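Local structure of succinylglutamate desuccinylase (Vibrio parahaemolyticus, 2BCO) at residues D88-F93 with R138-D143. The protein probably hydrolyses N-succinylglutamate to succinate and glutamate, the last step of arginine degradation by the AST pathway, as a zinc-dependent enzyme. Residues are numbered along the deposited sequence; the frame is centred on the assembly and turned at random.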
loop_
_atom_site.group_PDB
_atom_site.type_symbol
_atom_site.label_atom_id
_atom_site.label_comp_id
_atom_site.label_asym_id
_atom_site.label_seq_id
_atom_site.Cartn_x
_atom_site.Cartn_y
_atom_site.Cartn_z
ATOM N N ASP A 88 -2.237 -19.867 7.185
ATOM C CA ASP A 88 -1.767 -20.796 6.171
ATOM C C ASP A 88 -0.623 -20.210 5.347
ATOM O O ASP A 88 0.104 -20.931 4.674
ATOM C CB ASP A 88 -2.923 -21.167 5.246
ATOM C CG ASP A 88 -2.695 -22.473 4.534
ATOM O OD1 ASP A 88 -2.905 -23.534 5.163
ATOM O OD2 ASP A 88 -2.294 -22.440 3.351
ATOM N N ALA A 89 -0.467 -18.897 5.391
ATOM C CA ALA A 89 0.594 -18.249 4.640
ATOM C C ALA A 89 1.613 -17.647 5.596
ATOM O O ALA A 89 1.271 -17.256 6.708
ATOM C CB ALA A 89 0.013 -17.163 3.746
ATOM N N ARG A 90 2.865 -17.594 5.169
ATOM C CA ARG A 90 3.920 -17.004 5.980
ATOM C C ARG A 90 3.738 -15.497 5.804
ATOM O O ARG A 90 3.615 -15.017 4.680
ATOM C CB ARG A 90 5.288 -17.464 5.468
ATOM C CG ARG A 90 6.478 -16.848 6.188
ATOM C CD ARG A 90 7.729 -17.683 5.975
ATOM N NE ARG A 90 8.937 -16.996 6.418
ATOM C CZ ARG A 90 9.717 -16.272 5.624
ATOM N NH1 ARG A 90 9.420 -16.134 4.341
ATOM N NH2 ARG A 90 10.805 -15.695 6.113
ATOM N N CYS A 91 3.698 -14.756 6.908
ATOM C CA CYS A 91 3.495 -13.310 6.838
ATOM C C CYS A 91 4.515 -12.507 7.633
ATOM O O CYS A 91 5.118 -13.000 8.585
ATOM C CB CYS A 91 2.102 -12.940 7.363
ATOM S SG CYS A 91 0.705 -13.851 6.664
ATOM N N LEU A 92 4.696 -11.258 7.227
ATOM C CA LEU A 92 5.592 -10.347 7.917
ATOM C C LEU A 92 4.781 -9.076 8.123
ATOM O O LEU A 92 4.567 -8.319 7.168
ATOM C CB LEU A 92 6.835 -10.037 7.074
ATOM C CG LEU A 92 7.829 -9.114 7.793
ATOM C CD1 LEU A 92 8.405 -9.848 8.988
ATOM C CD2 LEU A 92 8.943 -8.676 6.862
ATOM N N PHE A 93 4.310 -8.859 9.353
ATOM C CA PHE A 93 3.514 -7.679 9.678
ATOM C C PHE A 93 4.413 -6.542 10.098
ATOM O O PHE A 93 5.288 -6.692 10.960
ATOM C CB PHE A 93 2.502 -7.969 10.796
ATOM C CG PHE A 93 1.401 -8.926 10.391
ATOM C CD1 PHE A 93 1.573 -10.297 10.505
ATOM C CD2 PHE A 93 0.206 -8.447 9.869
ATOM C CE1 PHE A 93 0.564 -11.190 10.104
ATOM C CE2 PHE A 93 -0.814 -9.327 9.463
ATOM C CZ PHE A 93 -0.628 -10.703 9.583
ATOM N N ARG A 138 14.427 -8.094 2.328
ATOM C CA ARG A 138 15.455 -9.023 1.903
ATOM C C ARG A 138 15.423 -10.306 2.734
ATOM O O ARG A 138 15.373 -11.406 2.179
ATOM C CB ARG A 138 16.830 -8.368 2.022
ATOM C CG ARG A 138 17.982 -9.215 1.496
ATOM C CD ARG A 138 19.298 -8.713 2.061
ATOM N NE ARG A 138 19.338 -8.839 3.517
ATOM C CZ ARG A 138 20.293 -8.320 4.284
ATOM N NH1 ARG A 138 21.284 -7.634 3.730
ATOM N NH2 ARG A 138 20.267 -8.489 5.601
ATOM N N ASP A 139 15.442 -10.163 4.060
ATOM C CA ASP A 139 15.441 -11.321 4.952
ATOM C C ASP A 139 14.198 -12.193 4.838
ATOM O O ASP A 139 14.274 -13.417 4.954
ATOM C CB ASP A 139 15.595 -10.881 6.412
ATOM C CG ASP A 139 16.974 -10.314 6.713
ATOM O OD1 ASP A 139 17.861 -10.363 5.823
ATOM O OD2 ASP A 139 17.169 -9.821 7.849
ATOM N N PHE A 140 13.052 -11.563 4.618
ATOM C CA PHE A 140 11.806 -12.297 4.512
ATOM C C PHE A 140 11.673 -13.067 3.199
ATOM O O PHE A 140 11.203 -14.200 3.193
ATOM C CB PHE A 140 10.632 -11.333 4.671
ATOM C CG PHE A 140 9.298 -12.011 4.708
ATOM C CD1 PHE A 140 8.942 -12.822 5.784
ATOM C CD2 PHE A 140 8.392 -11.845 3.663
ATOM C CE1 PHE A 140 7.696 -13.454 5.822
ATOM C CE2 PHE A 140 7.143 -12.471 3.689
ATOM C CZ PHE A 140 6.794 -13.280 4.772
ATOM N N TYR A 141 12.076 -12.458 2.089
ATOM C CA TYR A 141 11.976 -13.124 0.799
ATOM C C TYR A 141 13.153 -14.049 0.497
ATOM O O TYR A 141 13.118 -14.794 -0.481
ATOM C CB TYR A 141 11.844 -12.105 -0.341
ATOM C CG TYR A 141 10.504 -11.398 -0.400
ATOM C CD1 TYR A 141 9.319 -12.077 -0.099
ATOM C CD2 TYR A 141 10.413 -10.068 -0.808
ATOM C CE1 TYR A 141 8.069 -11.445 -0.207
ATOM C CE2 TYR A 141 9.174 -9.427 -0.924
ATOM C CZ TYR A 141 8.004 -10.117 -0.622
ATOM O OH TYR A 141 6.784 -9.476 -0.728
ATOM N N GLN A 142 14.187 -14.009 1.332
ATOM C CA GLN A 142 15.359 -14.850 1.112
ATOM C C GLN A 142 14.962 -16.325 1.064
ATOM O O GLN A 142 14.254 -16.825 1.941
ATOM C CB GLN A 142 16.400 -14.633 2.219
ATOM C CG GLN A 142 17.678 -15.435 2.010
ATOM C CD GLN A 142 18.633 -15.352 3.186
ATOM O OE1 GLN A 142 19.054 -14.265 3.583
ATOM N NE2 GLN A 142 18.985 -16.506 3.746
ATOM N N ASP A 143 15.425 -17.013 0.027
ATOM C CA ASP A 143 15.130 -18.433 -0.161
ATOM C C ASP A 143 13.636 -18.730 -0.286
ATOM O O ASP A 143 13.116 -19.653 0.344
ATOM C CB ASP A 143 15.719 -19.271 0.986
ATOM C CG ASP A 143 17.219 -19.078 1.144
ATOM O OD1 ASP A 143 17.940 -19.063 0.124
ATOM O OD2 ASP A 143 17.673 -18.949 2.299
#
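In the zinc-exopeptidase-like catalytic domain of this AspA/AstE family enzyme, the C-terminal end of helix 125-141 rests on one face of strand 90-95, and the ring of F140 lies between two side chains of that strand. R90 and L92, two residues apart and therefore on the same side of the strand, both point toward the helix, whereas C91 between them turns to the other side. F140 carries CG anti to its backbone N (chi1 -174°), which extends the ring toward the strand. One face of the ring receives L92, whose CB stands over the centre in a CH-pi contact, 3.7 Å from the F140 ring centroid. The CD2 branch of L92 runs on past the ring to reach CB of F140 at 3.8 Å. Against the opposite face lies the guanidinium of R90, its plane 17° from that of the ring, with NH1 over the ring toward the rim and F140 CE1 over the centre of the guanidinium. CZ of R90 is 3.5 Å from CE1 of F140.

An extended chain from CG to NE brings this guanidinium to the helix end, where Q142 is the first residue to leave helical geometry. There the arginine meets the carbonyl of the very residue whose ring it lies against. Since the F140 carbonyl belongs to the last helical turn, the positive charge is probably favoured there by the helix dipole. A salt bridge from NE to E43 and a hydrogen bond from NH1 to N55 tie the same group to the flanking strands 41-45 and 55-60. The F140 oxygen lies close to the guanidinium plane, taking a fairly straight bond from R90 NH1 at 2.9 Å (159° at the hydrogen) and a weak, more bent one from R90 NH2 at 3.3 Å.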